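Local coordinates for protein cellulosomal scaffoldin (Bacteroides cellulosolvens, PDB 2XBT) that probably binds cellulose, serving as the family 3b carbohydrate-binding module of a scaffoldin, the large protein that organises the cellulosome, at residues N7-L12 with L32-S37; L13-G18 with Y27-L32; S63-I68 with E110-G115. All blocks are in the same frame, centred on the assembly; numbering follows the deposited sequence.

Contact 1: N7-L12 with L32-S37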
ATOM      1  N   ASN A   7      15.970  10.043  -1.511  1.00 31.73           N
ATOM      2  CA  ASN A   7      16.210   9.439  -2.801  1.00 29.32           C
ATOM      3  C   ASN A   7      16.199   7.923  -2.711  1.00 31.16           C
ATOM      4  O   ASN A   7      16.603   7.329  -1.708  1.00 29.34           O
ATOM      5  CB  ASN A   7      17.523   9.942  -3.403  1.00 33.18           C
ATOM      6  CG  ASN A   7      17.445  11.392  -3.835  1.00 40.13           C
ATOM      7  OD1 ASN A   7      16.360  11.977  -3.898  1.00 46.04           O
ATOM      8  ND2 ASN A   7      18.591  11.981  -4.146  1.00 39.25           N
ATOM      9  N   SER A   8      15.712   7.305  -3.774  1.00 30.88           N
ATOM     10  CA  SER A   8      15.743   5.874  -3.893  1.00 28.09           C
ATOM     11  C   SER A   8      15.385   5.639  -5.333  1.00 26.88           C
ATOM     12  O   SER A   8      15.041   6.583  -6.049  1.00 33.08           O
ATOM     13  CB  SER A   8      14.698   5.234  -2.973  1.00 27.52           C
ATOM     14  OG  SER A   8      13.397   5.349  -3.541  1.00 27.00           O
ATOM     15  N   ASP A   9      15.448   4.392  -5.768  1.00 24.41           N
ATOM     16  CA  ASP A   9      15.001   4.068  -7.111  1.00 30.98           C
ATOM     17  C   ASP A   9      13.675   3.294  -7.025  1.00 28.57           C
ATOM     18  O   ASP A   9      13.336   2.509  -7.914  1.00 31.03           O
ATOM     19  CB  ASP A   9      16.074   3.246  -7.839  1.00 30.87           C
ATOM     20  CG  ASP A   9      17.380   4.026  -8.050  1.00 36.29           C
ATOM     21  OD1 ASP A   9      17.318   5.264  -8.224  1.00 32.86           O
ATOM     22  OD2 ASP A   9      18.465   3.395  -8.052  1.00 39.58           O
ATOM     23  N   LEU A  10      12.941   3.513  -5.942  1.00 26.23           N
ATOM     24  CA  LEU A  10      11.688   2.781  -5.695  1.00 22.78           C
ATOM     25  C   LEU A  10      10.475   3.515  -6.257  1.00 22.86           C
ATOM     26  O   LEU A  10      10.359   4.738  -6.129  1.00 24.67           O
ATOM     27  CB  LEU A  10      11.507   2.538  -4.204  1.00 21.53           C
ATOM     28  CG  LEU A  10      12.511   1.622  -3.512  1.00 22.85           C
ATOM     29  CD1 LEU A  10      12.354   1.666  -2.007  1.00 23.66           C
ATOM     30  CD2 LEU A  10      12.368   0.200  -4.028  1.00 24.90           C
ATOM     31  N   LYS A  11       9.575   2.768  -6.883  1.00 25.38           N
ATOM     32  CA  LYS A  11       8.370   3.346  -7.467  1.00 23.04           C
ATOM     33  C   LYS A  11       7.173   2.442  -7.208  1.00 26.73           C
ATOM     34  O   LYS A  11       7.291   1.223  -7.293  1.00 24.10           O
ATOM     35  CB  LYS A  11       8.593   3.536  -8.964  1.00 25.82           C
ATOM     36  CG  LYS A  11       7.375   3.856  -9.778  1.00 31.81           C
ATOM     37  CD  LYS A  11       7.789   4.140 -11.224  1.00 35.54           C
ATOM     38  CE  LYS A  11       6.601   4.141 -12.168  1.00 39.53           C
ATOM     39  NZ  LYS A  11       6.996   4.405 -13.586  1.00 34.50           N
ATOM     40  N   LEU A  12       6.023   3.037  -6.881  1.00 23.31           N
ATOM     41  CA  LEU A  12       4.829   2.252  -6.598  1.00 20.11           C
ATOM     42  C   LEU A  12       3.804   2.419  -7.699  1.00 23.75           C
ATOM     43  O   LEU A  12       3.477   3.541  -8.076  1.00 23.66           O
ATOM     44  CB  LEU A  12       4.204   2.681  -5.268  1.00 21.89           C
ATOM     45  CG  LEU A  12       3.036   1.849  -4.739  1.00 20.55           C
ATOM     46  CD1 LEU A  12       3.506   0.446  -4.421  1.00 20.86           C
ATOM     47  CD2 LEU A  12       2.412   2.488  -3.501  1.00 18.94           C
ATOM     48  N   LEU A  32       5.602  -2.752  -6.355  1.00 18.84           N
ATOM     49  CA  LEU A  32       6.700  -1.903  -5.957  1.00 19.15           C
ATOM     50  C   LEU A  32       7.884  -2.272  -6.836  1.00 22.21           C
ATOM     51  O   LEU A  32       8.299  -3.430  -6.851  1.00 21.39           O
ATOM     52  CB  LEU A  32       6.996  -2.092  -4.470  1.00 19.44           C
ATOM     53  CG  LEU A  32       8.210  -1.363  -3.874  1.00 22.47           C
ATOM     54  CD1 LEU A  32       8.134   0.157  -4.035  1.00 23.19           C
ATOM     55  CD2 LEU A  32       8.374  -1.745  -2.403  1.00 23.46           C
ATOM     56  N   GLN A  33       8.406  -1.296  -7.578  1.00 21.45           N
ATOM     57  CA  GLN A  33       9.501  -1.541  -8.518  1.00 26.51           C
ATOM     58  C   GLN A  33      10.799  -0.883  -8.070  1.00 28.09           C
ATOM     59  O   GLN A  33      10.797   0.175  -7.444  1.00 26.77           O
ATOM     60  CB  GLN A  33       9.149  -1.008  -9.908  1.00 26.81           C
ATOM     61  CG  GLN A  33       8.064  -1.765 -10.621  1.00 31.83           C
ATOM     62  CD  GLN A  33       7.721  -1.153 -11.975  1.00 39.20           C
ATOM     63  OE1 GLN A  33       7.848   0.058 -12.172  1.00 37.03           O
ATOM     64  NE2 GLN A  33       7.279  -1.988 -12.908  1.00 34.44           N
ATOM     65  N   ASN A  34      11.915  -1.513  -8.408  1.00 25.62           N
ATOM     66  CA  ASN A  34      13.216  -0.895  -8.216  1.00 25.10           C
ATOM     67  C   ASN A  34      13.736  -0.598  -9.614  1.00 29.79           C
ATOM     68  O   ASN A  34      13.912  -1.508 -10.412  1.00 24.40           O
ATOM     69  CB  ASN A  34      14.137  -1.847  -7.450  1.00 25.41           C
ATOM     70  CG  ASN A  34      15.589  -1.381  -7.416  1.00 24.82           C
ATOM     71  OD1 ASN A  34      15.888  -0.220  -7.657  1.00 25.84           O
ATOM     72  ND2 ASN A  34      16.491  -2.300  -7.110  1.00 24.10           N
ATOM     73  N   THR A  35      13.942   0.677  -9.923  1.00 26.00           N
ATOM     74  CA  THR A  35      14.324   1.081 -11.272  1.00 27.65           C
ATOM     75  C   THR A  35      15.836   1.226 -11.438  1.00 26.44           C
ATOM     76  O   THR A  35      16.323   1.512 -12.541  1.00 26.48           O
ATOM     77  CB  THR A  35      13.751   2.452 -11.602  1.00 28.17           C
ATOM     78  OG1 THR A  35      14.299   3.405 -10.680  1.00 33.24           O
ATOM     79  CG2 THR A  35      12.239   2.438 -11.496  1.00 26.77           C
ATOM     80  N   GLY A  36      16.574   1.056 -10.348  1.00 28.52           N
ATOM     81  CA  GLY A  36      18.013   1.297 -10.354  1.00 32.01           C
ATOM     82  C   GLY A  36      18.868   0.079 -10.067  1.00 27.44           C
ATOM     83  O   GLY A  36      18.400  -1.058 -10.144  1.00 28.46           O
ATOM     84  N   SER A  37      20.130   0.316  -9.718  1.00 27.16           N
ATOM     85  CA  SER A  37      21.097  -0.764  -9.586  1.00 25.28           C
ATOM     86  C   SER A  37      21.351  -1.241  -8.154  1.00 26.14           C
ATOM     87  O   SER A  37      22.095  -2.198  -7.958  1.00 29.81           O
ATOM     88  CB  SER A  37      22.420  -0.360 -10.244  1.00 31.35           C
ATOM     89  OG  SER A  37      22.832   0.898  -9.743  1.00 30.68           O
TER
HETATM   90  O   HOH W   1      18.216   0.983  -7.125  1.00 28.23           O
HETATM   91  O   HOH W   2      20.791   3.170 -10.538  1.00 41.54           O
HETATM   92  O   HOH W   3       6.864   1.504 -14.345  1.00 37.45           O
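The carbonyl O of D9 is gripped twice by one residue, T35. The backbone N of T35 reaches D9 O at 2.8 Å, in the carbonyl plane, while T35 OG1 donates to the same D9 O from well off the C=O axis, 3.1 Å away. That second bond depends on T35 OG1 sitting between its own backbone N and carbonyl carbon (chi1 62°). D9 OD2 comes to 3.1 Å from the CA of G36, the residue after T35. Water 1 donates to both D9 OD2 and N34 OD1. N34 OD1 also accepts from G36 N in an Asx turn, while N34 ND2 bonds to S38 O and G99 O. An alanine at N34 would probably leave G36 N, S38 O and G99 O without these partners, and water 1 without one of its two acceptors, and let the turn relax. Further along, K11 and Q33 form a hydrogen-bonded pair; their side chains run side by side, and water 3 joins K11 NZ to Q33 OE1. On the other face, L32 CD1 packs on L10 CB at 4.1 Å, with L98 and I45 beyond. This is the open end, away from the connecting turn, of the antiparallel hairpin of strands 10-15 and 22-34 in the CBM3 β-sandwich.

Contact 2: L13-G18 with Y27-L32; sequences LFSNNG and YMNMKL. Unlike the reference sequence in segment 27-32: Y27 (reference Cys).
F14 and M30 make the tight part of this contact, with F14 CD1 3.6 Å from M30 CG. F14 CG is anti to the backbone N (chi1 -178°), and the ring beyond it leans across to the neighbouring strand. M30 SD lies at the edge of that ring, 5.4 Å from its centroid, a Met-aromatic contact. M28 CG touches the ring edge as well, meeting F14 CE1. Y49 packs on both F14 and M28, and I47 on M30; both belong to strand 45-51 of the opposing sheet, so these side chains fill the space between the layers. Even here a water gets in: water 4 lies in the plane of the F14 ring at its edge and donates to Y27 O.

Over L13-S15 and N29-K31 the backbone pairing is regular and antiparallel, as expected in the β-sandwich of a CBM3 module. L13 with K31 and S15 with N29 are hydrogen-bonded pairs, and F14 with M30 is the non-hydrogen-bonded pair between them. The bond from L13 N to K31 O is almost straight, 178° at the hydrogen.

The other face is more polar and opens toward solvent at its ends, at L13, K31 and N17, though S15 and N29 between them are buried. L13 and K31 meet there through their CB atoms, 4.1 Å apart, and K31 NZ goes off to a salt bridge with E110. N29 ND2 makes a weak bond to S15 OG at 3.4 Å. Past the strand end N17, exposed, brings its amide over to the partner strand: N17 OD1 lies 2.8 Å from N29 ND2, and N17 ND2 is near Y27 CD1, the amide and ring planes 54° apart. The N16 side chain leads away from strand 27-32, its OD1 accepting from M137 N and its ND2 donating to G135 O, while N16 CB stays 3.2 Å from Y27 O.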
ATOM      1  N   LEU A  13       3.312   1.294  -8.210  1.00 22.07           N
ATOM      2  CA  LEU A  13       2.164   1.279  -9.097  1.00 23.65           C
ATOM      3  C   LEU A  13       0.979   0.768  -8.288  1.00 20.49           C
ATOM      4  O   LEU A  13       1.142  -0.052  -7.387  1.00 19.50           O
ATOM      5  CB  LEU A  13       2.419   0.388 -10.317  1.00 23.93           C
ATOM      6  CG  LEU A  13       3.591   0.804 -11.222  1.00 30.44           C
ATOM      7  CD1 LEU A  13       3.863  -0.256 -12.284  1.00 36.67           C
ATOM      8  CD2 LEU A  13       3.318   2.152 -11.877  1.00 33.36           C
ATOM      9  N   PHE A  14      -0.214   1.264  -8.592  1.00 20.88           N
ATOM     10  CA  PHE A  14      -1.365   0.944  -7.771  1.00 21.00           C
ATOM     11  C   PHE A  14      -2.574   0.663  -8.659  1.00 21.37           C
ATOM     12  O   PHE A  14      -2.759   1.311  -9.694  1.00 22.98           O
ATOM     13  CB  PHE A  14      -1.694   2.128  -6.844  1.00 20.55           C
ATOM     14  CG  PHE A  14      -2.848   1.871  -5.912  1.00 20.66           C
ATOM     15  CD1 PHE A  14      -2.627   1.367  -4.639  1.00 19.73           C
ATOM     16  CD2 PHE A  14      -4.149   2.135  -6.312  1.00 23.55           C
ATOM     17  CE1 PHE A  14      -3.675   1.126  -3.786  1.00 19.66           C
ATOM     18  CE2 PHE A  14      -5.209   1.893  -5.473  1.00 21.02           C
ATOM     19  CZ  PHE A  14      -4.981   1.382  -4.207  1.00 19.20           C
ATOM     20  N   SER A  15      -3.381  -0.308  -8.259  1.00 20.04           N
ATOM     21  CA  SER A  15      -4.722  -0.454  -8.821  1.00 22.97           C
ATOM     22  C   SER A  15      -5.657  -1.019  -7.781  1.00 22.18           C
ATOM     23  O   SER A  15      -5.221  -1.559  -6.775  1.00 25.39           O
ATOM     24  CB  SER A  15      -4.720  -1.357 -10.052  1.00 27.19           C
ATOM     25  OG  SER A  15      -4.894  -2.703  -9.674  1.00 30.89           O
ATOM     26  N   ASN A  16      -6.958  -0.898  -8.020  1.00 26.76           N
ATOM     27  CA  ASN A  16      -7.946  -1.378  -7.063  1.00 22.05           C
ATOM     28  C   ASN A  16      -9.067  -2.146  -7.768  1.00 30.03           C
ATOM     29  O   ASN A  16     -10.173  -2.258  -7.252  1.00 30.37           O
ATOM     30  CB  ASN A  16      -8.514  -0.225  -6.219  1.00 19.85           C
ATOM     31  CG  ASN A  16      -9.051   0.911  -7.062  1.00 25.40           C
ATOM     32  OD1 ASN A  16      -9.264   0.763  -8.269  1.00 26.99           O
ATOM     33  ND2 ASN A  16      -9.272   2.063  -6.431  1.00 23.29           N
ATOM     34  N   ASN A  17      -8.758  -2.687  -8.941  1.00 32.68           N
ATOM     35  CA  ASN A  17      -9.729  -3.465  -9.688  1.00 36.27           C
ATOM     36  C   ASN A  17     -10.890  -2.598 -10.162  1.00 36.85           C
ATOM     37  O   ASN A  17     -12.008  -3.085 -10.333  1.00 44.92           O
ATOM     38  CB  ASN A  17     -10.255  -4.617  -8.828  1.00 38.61           C
ATOM     39  CG  ASN A  17      -9.185  -5.654  -8.521  1.00 47.93           C
ATOM     40  OD1 ASN A  17      -8.142  -5.698  -9.179  1.00 46.16           O
ATOM     41  ND2 ASN A  17      -9.446  -6.502  -7.524  1.00 48.16           N
ATOM     42  N   GLY A  18     -10.619  -1.312 -10.358  1.00 33.98           N
ATOM     43  CA  GLY A  18     -11.640  -0.362 -10.772  1.00 36.71           C
ATOM     44  C   GLY A  18     -12.696  -0.073  -9.714  1.00 34.50           C
ATOM     45  O   GLY A  18     -13.731   0.528 -10.016  1.00 32.72           O
ATOM     46  N   TYR A  27      -9.903  -2.470  -2.039  1.00 22.12           N
ATOM     47  CA  TYR A  27      -8.948  -3.241  -2.838  1.00 24.92           C
ATOM     48  C   TYR A  27      -7.631  -2.503  -2.977  1.00 22.07           C
ATOM     49  O   TYR A  27      -7.617  -1.313  -3.314  1.00 22.54           O
ATOM     50  CB  TYR A  27      -9.492  -3.528  -4.226  1.00 25.51           C
ATOM     51  CG  TYR A  27     -10.717  -4.391  -4.214  1.00 30.65           C
ATOM     52  CD1 TYR A  27     -10.628  -5.761  -4.427  1.00 31.71           C
ATOM     53  CD2 TYR A  27     -11.964  -3.837  -3.978  1.00 27.76           C
ATOM     54  CE1 TYR A  27     -11.759  -6.559  -4.406  1.00 31.27           C
ATOM     55  CE2 TYR A  27     -13.101  -4.620  -3.964  1.00 32.85           C
ATOM     56  CZ  TYR A  27     -12.994  -5.977  -4.170  1.00 35.99           C
ATOM     57  OH  TYR A  27     -14.126  -6.751  -4.151  1.00 39.67           O
ATOM     58  N   MET A  28      -6.534  -3.214  -2.737  1.00 20.38           N
ATOM     59  CA  MET A  28      -5.196  -2.659  -2.874  1.00 22.24           C
ATOM     60  C   MET A  28      -4.319  -3.620  -3.649  1.00 23.12           C
ATOM     61  O   MET A  28      -3.885  -4.625  -3.105  1.00 24.68           O
ATOM     62  CB  MET A  28      -4.551  -2.475  -1.501  1.00 24.82           C
ATOM     63  CG  MET A  28      -5.044  -1.296  -0.696  1.00 30.71           C
ATOM     64  SD  MET A  28      -4.631  -1.583   1.044  1.00 34.32           S
ATOM     65  CE  MET A  28      -5.741  -2.934   1.349  1.00 29.86           C
ATOM     66  N   ASN A  29      -4.043  -3.306  -4.904  1.00 23.08           N
ATOM     67  CA  ASN A  29      -3.122  -4.110  -5.682  1.00 26.40           C
ATOM     68  C   ASN A  29      -1.940  -3.246  -6.028  1.00 26.30           C
ATOM     69  O   ASN A  29      -2.083  -2.200  -6.667  1.00 26.00           O
ATOM     70  CB  ASN A  29      -3.777  -4.602  -6.959  1.00 25.72           C
ATOM     71  CG  ASN A  29      -5.043  -5.371  -6.700  1.00 28.74           C
ATOM     72  OD1 ASN A  29      -5.077  -6.284  -5.873  1.00 32.29           O
ATOM     73  ND2 ASN A  29      -6.103  -5.006  -7.410  1.00 33.16           N
ATOM     74  N   MET A  30      -0.762  -3.679  -5.605  1.00 23.74           N
ATOM     75  CA  MET A  30       0.406  -2.826  -5.703  1.00 21.43           C
ATOM     76  C   MET A  30       1.586  -3.543  -6.308  1.00 25.68           C
ATOM     77  O   MET A  30       1.789  -4.731  -6.069  1.00 28.04           O
ATOM     78  CB  MET A  30       0.763  -2.294  -4.334  1.00 21.03           C
ATOM     79  CG  MET A  30      -0.286  -1.294  -3.869  1.00 29.75           C
ATOM     80  SD  MET A  30      -0.177  -0.880  -2.147  1.00 31.39           S
ATOM     81  CE  MET A  30      -0.421  -2.450  -1.340  1.00 24.33           C
ATOM     82  N   LYS A  31       2.350  -2.810  -7.099  1.00 21.56           N
ATOM     83  CA  LYS A  31       3.622  -3.298  -7.587  1.00 23.78           C
ATOM     84  C   LYS A  31       4.658  -2.303  -7.161  1.00 21.49           C
ATOM     85  O   LYS A  31       4.613  -1.141  -7.563  1.00 21.69           O
ATOM     86  CB  LYS A  31       3.647  -3.339  -9.111  1.00 24.80           C
ATOM     87  CG  LYS A  31       3.252  -4.640  -9.732  1.00 36.36           C
ATOM     88  CD  LYS A  31       3.782  -4.693 -11.166  1.00 39.25           C
ATOM     89  CE  LYS A  31       3.204  -5.854 -11.957  1.00 44.07           C
ATOM     90  NZ  LYS A  31       3.757  -5.879 -13.352  1.00 44.18           N
ATOM     91  N   LEU A  32       5.602  -2.752  -6.355  1.00 18.84           N
ATOM     92  CA  LEU A  32       6.700  -1.903  -5.957  1.00 19.15           C
ATOM     93  C   LEU A  32       7.884  -2.272  -6.836  1.00 22.21           C
ATOM     94  O   LEU A  32       8.299  -3.430  -6.851  1.00 21.39           O
ATOM     95  CB  LEU A  32       6.996  -2.092  -4.470  1.00 19.44           C
ATOM     96  CG  LEU A  32       8.210  -1.363  -3.874  1.00 22.47           C
ATOM     97  CD1 LEU A  32       8.134   0.157  -4.035  1.00 23.19           C
ATOM     98  CD2 LEU A  32       8.374  -1.745  -2.403  1.00 23.46           C
TER
HETATM   99  O   HOH W   4      -8.286   1.557  -3.178  1.00 20.17           O

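Contact 3: S63-I68 with E110-G115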
ATOM      1  N   SER A  63      -4.526 -10.992   2.892  1.00 27.57           N
ATOM      2  CA  SER A  63      -3.388 -11.068   1.980  1.00 28.10           C
ATOM      3  C   SER A  63      -3.631 -12.127   0.908  1.00 29.27           C
ATOM      4  O   SER A  63      -3.428 -13.319   1.142  1.00 30.74           O
ATOM      5  CB  SER A  63      -2.094 -11.344   2.750  1.00 28.04           C
ATOM      6  OG  SER A  63      -0.962 -11.184   1.914  1.00 26.28           O
ATOM      7  N   ASP A  64      -4.067 -11.683  -0.264  1.00 28.80           N
ATOM      8  CA  ASP A  64      -4.428 -12.585  -1.354  1.00 25.91           C
ATOM      9  C   ASP A  64      -3.199 -13.092  -2.099  1.00 35.26           C
ATOM     10  O   ASP A  64      -3.090 -14.281  -2.400  1.00 34.73           O
ATOM     11  CB  ASP A  64      -5.342 -11.881  -2.357  1.00 28.85           C
ATOM     12  CG  ASP A  64      -6.705 -11.520  -1.769  1.00 33.80           C
ATOM     13  OD1 ASP A  64      -7.190 -12.215  -0.848  1.00 33.72           O
ATOM     14  OD2 ASP A  64      -7.288 -10.522  -2.237  1.00 34.81           O
ATOM     15  N   TYR A  65      -2.293 -12.179  -2.434  1.00 26.76           N
ATOM     16  CA  TYR A  65      -1.114 -12.545  -3.203  1.00 28.48           C
ATOM     17  C   TYR A  65       0.074 -11.635  -2.912  1.00 27.57           C
ATOM     18  O   TYR A  65      -0.052 -10.411  -2.912  1.00 25.91           O
ATOM     19  CB  TYR A  65      -1.427 -12.534  -4.698  1.00 30.33           C
ATOM     20  CG  TYR A  65      -0.221 -12.859  -5.555  1.00 29.58           C
ATOM     21  CD1 TYR A  65       0.380 -14.105  -5.481  1.00 29.73           C
ATOM     22  CD2 TYR A  65       0.309 -11.924  -6.436  1.00 28.10           C
ATOM     23  CE1 TYR A  65       1.481 -14.422  -6.255  1.00 28.77           C
ATOM     24  CE2 TYR A  65       1.418 -12.229  -7.225  1.00 28.08           C
ATOM     25  CZ  TYR A  65       1.992 -13.486  -7.123  1.00 27.95           C
ATOM     26  OH  TYR A  65       3.088 -13.826  -7.884  1.00 31.57           O
ATOM     27  N   VAL A  66       1.224 -12.240  -2.642  1.00 24.75           N
ATOM     28  CA  VAL A  66       2.457 -11.480  -2.498  1.00 23.60           C
ATOM     29  C   VAL A  66       3.529 -12.245  -3.247  1.00 28.61           C
ATOM     30  O   VAL A  66       3.838 -13.384  -2.891  1.00 28.22           O
ATOM     31  CB  VAL A  66       2.863 -11.330  -1.031  1.00 23.40           C
ATOM     32  CG1 VAL A  66       4.108 -10.467  -0.921  1.00 25.20           C
ATOM     33  CG2 VAL A  66       1.710 -10.745  -0.215  1.00 26.63           C
ATOM     34  N   SER A  67       4.078 -11.634  -4.292  1.00 25.01           N
ATOM     35  CA  SER A  67       4.955 -12.355  -5.215  1.00 26.16           C
ATOM     36  C   SER A  67       6.312 -12.722  -4.618  1.00 24.97           C
ATOM     37  O   SER A  67       6.965 -13.653  -5.086  1.00 26.97           O
ATOM     38  CB  SER A  67       5.142 -11.571  -6.512  1.00 26.89           C
ATOM     39  OG  SER A  67       5.902 -10.397  -6.306  1.00 23.76           O
ATOM     40  N   ILE A  68       6.743 -11.989  -3.597  1.00 22.41           N
ATOM     41  CA  ILE A  68       7.975 -12.306  -2.882  1.00 28.81           C
ATOM     42  C   ILE A  68       7.723 -12.194  -1.395  1.00 30.21           C
ATOM     43  O   ILE A  68       7.266 -11.153  -0.928  1.00 28.52           O
ATOM     44  CB  ILE A  68       9.117 -11.323  -3.220  1.00 24.66           C
ATOM     45  CG1 ILE A  68       9.339 -11.231  -4.728  1.00 27.06           C
ATOM     46  CG2 ILE A  68      10.396 -11.708  -2.473  1.00 28.98           C
ATOM     47  CD1 ILE A  68      10.403 -10.201  -5.101  1.00 24.78           C
ATOM     48  N   GLU A 110      10.879  -6.295  -8.914  1.00 23.23           N
ATOM     49  CA  GLU A 110       9.603  -5.793  -8.442  1.00 26.00           C
ATOM     50  C   GLU A 110       8.853  -6.847  -7.648  1.00 23.46           C
ATOM     51  O   GLU A 110       9.076  -8.052  -7.801  1.00 22.49           O
ATOM     52  CB  GLU A 110       8.757  -5.303  -9.608  1.00 26.28           C
ATOM     53  CG  GLU A 110       8.412  -6.394 -10.583  1.00 33.81           C
ATOM     54  CD  GLU A 110       7.414  -5.944 -11.626  1.00 43.06           C
ATOM     55  OE1 GLU A 110       6.272  -6.453 -11.600  1.00 42.58           O
ATOM     56  OE2 GLU A 110       7.773  -5.089 -12.471  1.00 43.08           O
ATOM     57  N   VAL A 111       7.958  -6.380  -6.797  1.00 20.20           N
ATOM     58  CA  VAL A 111       7.146  -7.271  -5.999  1.00 19.44           C
ATOM     59  C   VAL A 111       5.689  -6.844  -6.134  1.00 25.25           C
ATOM     60  O   VAL A 111       5.378  -5.651  -6.123  1.00 20.97           O
ATOM     61  CB  VAL A 111       7.581  -7.269  -4.530  1.00 17.31           C
ATOM     62  CG1 VAL A 111       7.503  -5.849  -3.942  1.00 22.62           C
ATOM     63  CG2 VAL A 111       6.728  -8.242  -3.728  1.00 23.36           C
ATOM     64  N   THR A 112       4.818  -7.828  -6.311  1.00 22.45           N
ATOM     65  CA  THR A 112       3.384  -7.582  -6.396  1.00 21.44           C
ATOM     66  C   THR A 112       2.712  -7.901  -5.065  1.00 24.05           C
ATOM     67  O   THR A 112       2.933  -8.962  -4.487  1.00 22.16           O
ATOM     68  CB  THR A 112       2.763  -8.432  -7.506  1.00 26.21           C
ATOM     69  OG1 THR A 112       3.305  -8.014  -8.767  1.00 30.98           O
ATOM     70  CG2 THR A 112       1.249  -8.249  -7.522  1.00 29.52           C
ATOM     71  N   ILE A 113       1.889  -6.976  -4.573  1.00 21.08           N
ATOM     72  CA  ILE A 113       1.178  -7.171  -3.322  1.00 21.48           C
ATOM     73  C   ILE A 113      -0.310  -6.940  -3.592  1.00 22.27           C
ATOM     74  O   ILE A 113      -0.698  -5.868  -4.075  1.00 24.38           O
ATOM     75  CB  ILE A 113       1.666  -6.163  -2.271  1.00 23.04           C
ATOM     76  CG1 ILE A 113       3.184  -6.296  -2.086  1.00 29.08           C
ATOM     77  CG2 ILE A 113       0.928  -6.330  -0.945  1.00 29.25           C
ATOM     78  CD1 ILE A 113       3.845  -5.064  -1.493  1.00 27.71           C
ATOM     79  N   GLN A 114      -1.131  -7.943  -3.304  1.00 20.56           N
ATOM     80  CA  GLN A 114      -2.572  -7.831  -3.496  1.00 21.99           C
ATOM     81  C   GLN A 114      -3.265  -8.104  -2.179  1.00 27.53           C
ATOM     82  O   GLN A 114      -3.118  -9.170  -1.604  1.00 23.41           O
ATOM     83  CB  GLN A 114      -3.066  -8.799  -4.571  1.00 27.16           C
ATOM     84  CG  GLN A 114      -2.370  -8.615  -5.897  1.00 31.20           C
ATOM     85  CD  GLN A 114      -2.875  -9.557  -6.977  1.00 37.89           C
ATOM     86  OE1 GLN A 114      -3.783 -10.357  -6.752  1.00 40.34           O
ATOM     87  NE2 GLN A 114      -2.284  -9.460  -8.163  1.00 36.39           N
ATOM     88  N   GLY A 115      -4.015  -7.121  -1.695  1.00 25.03           N
ATOM     89  CA  GLY A 115      -4.646  -7.242  -0.402  1.00 24.72           C
ATOM     90  C   GLY A 115      -6.032  -6.628  -0.444  1.00 26.61           C
ATOM     91  O   GLY A 115      -6.352  -5.840  -1.339  1.00 24.22           O
TER
HETATM   92  O   HOH W   5      -1.019  -8.826   0.603  1.00 23.89           O
HETATM   93  O   HOH W   6       7.642 -10.414  -8.345  1.00 28.86           O
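V66 and V111 meet at the apolar centre, V66 CG1 lying 4.4 Å from V111 CG2. V66 CG1 is equally far from I113 CG1, so it touches both neighbours lightly. I68, two residues past V66, adds to this, with its CB 3.9 Å from V111 CG2, and its CD1 extends toward E110 O. L42 packs on both I68 and V111, and A71 of strand 71-82 lies against V66.

On the opposite face the side chains are more exposed. The Y65 ring turns its edge to T112, whose CG2 is 3.9 Å from Y65 CD2. Q114 is the other neighbour of Y65: its amide carbon CD comes near Y65 CB and CD2, with amide and ring planes 68° apart.

Past V66 a side chain takes over from the backbone. S67 N still bonds to T112 O, but T112 N donates to S67 OG rather than to a carbonyl, at 2.8 Å and nearly straight (171°). S67 OG is placed for this between its own backbone N and carbonyl carbon (chi1 69°). The hydroxyl donates a hydrogen bond to water 6, which in turn donates to E110 O, extending the polar link beyond the last strand bond.

At the other end, Q114 O takes two backbone donors, D64 N at 3.0 Å and Y65 N at 3.2 Å. Water 5 gives it a third bond and also contacts S63 OG. The D64 carboxylate has its own partner, a salt bridge from its OD2 to R116. With D64 and Y65 both facing Q114, the register slips by one residue: a classic beta bulge in an antiparallel pair of the CBM3 β-sandwich.

In the fold
All three contacts belong to one antiparallel sheet. Contacts 1 and 2 are consecutive lengths of the same hairpin, strands 10-15 and 22-34, with centres about 17 Å apart; they share L32, and contact 2 is nested inside the loop that contact 1 closes. Contact 3 follows later in the chain, its centre about 10 Å from that of contact 2 and about 17 Å from that of contact 1. Its strand 110-119 lies beside strand 22-34, so these four strands run in the order 10-15, 22-34, 110-119, 59-66. Strand 22-34, the hairpin's second arm, thus pairs on with sequence-distant strand 110-119, and through it this layer of the probable cellulose-binding module continues to 59-66.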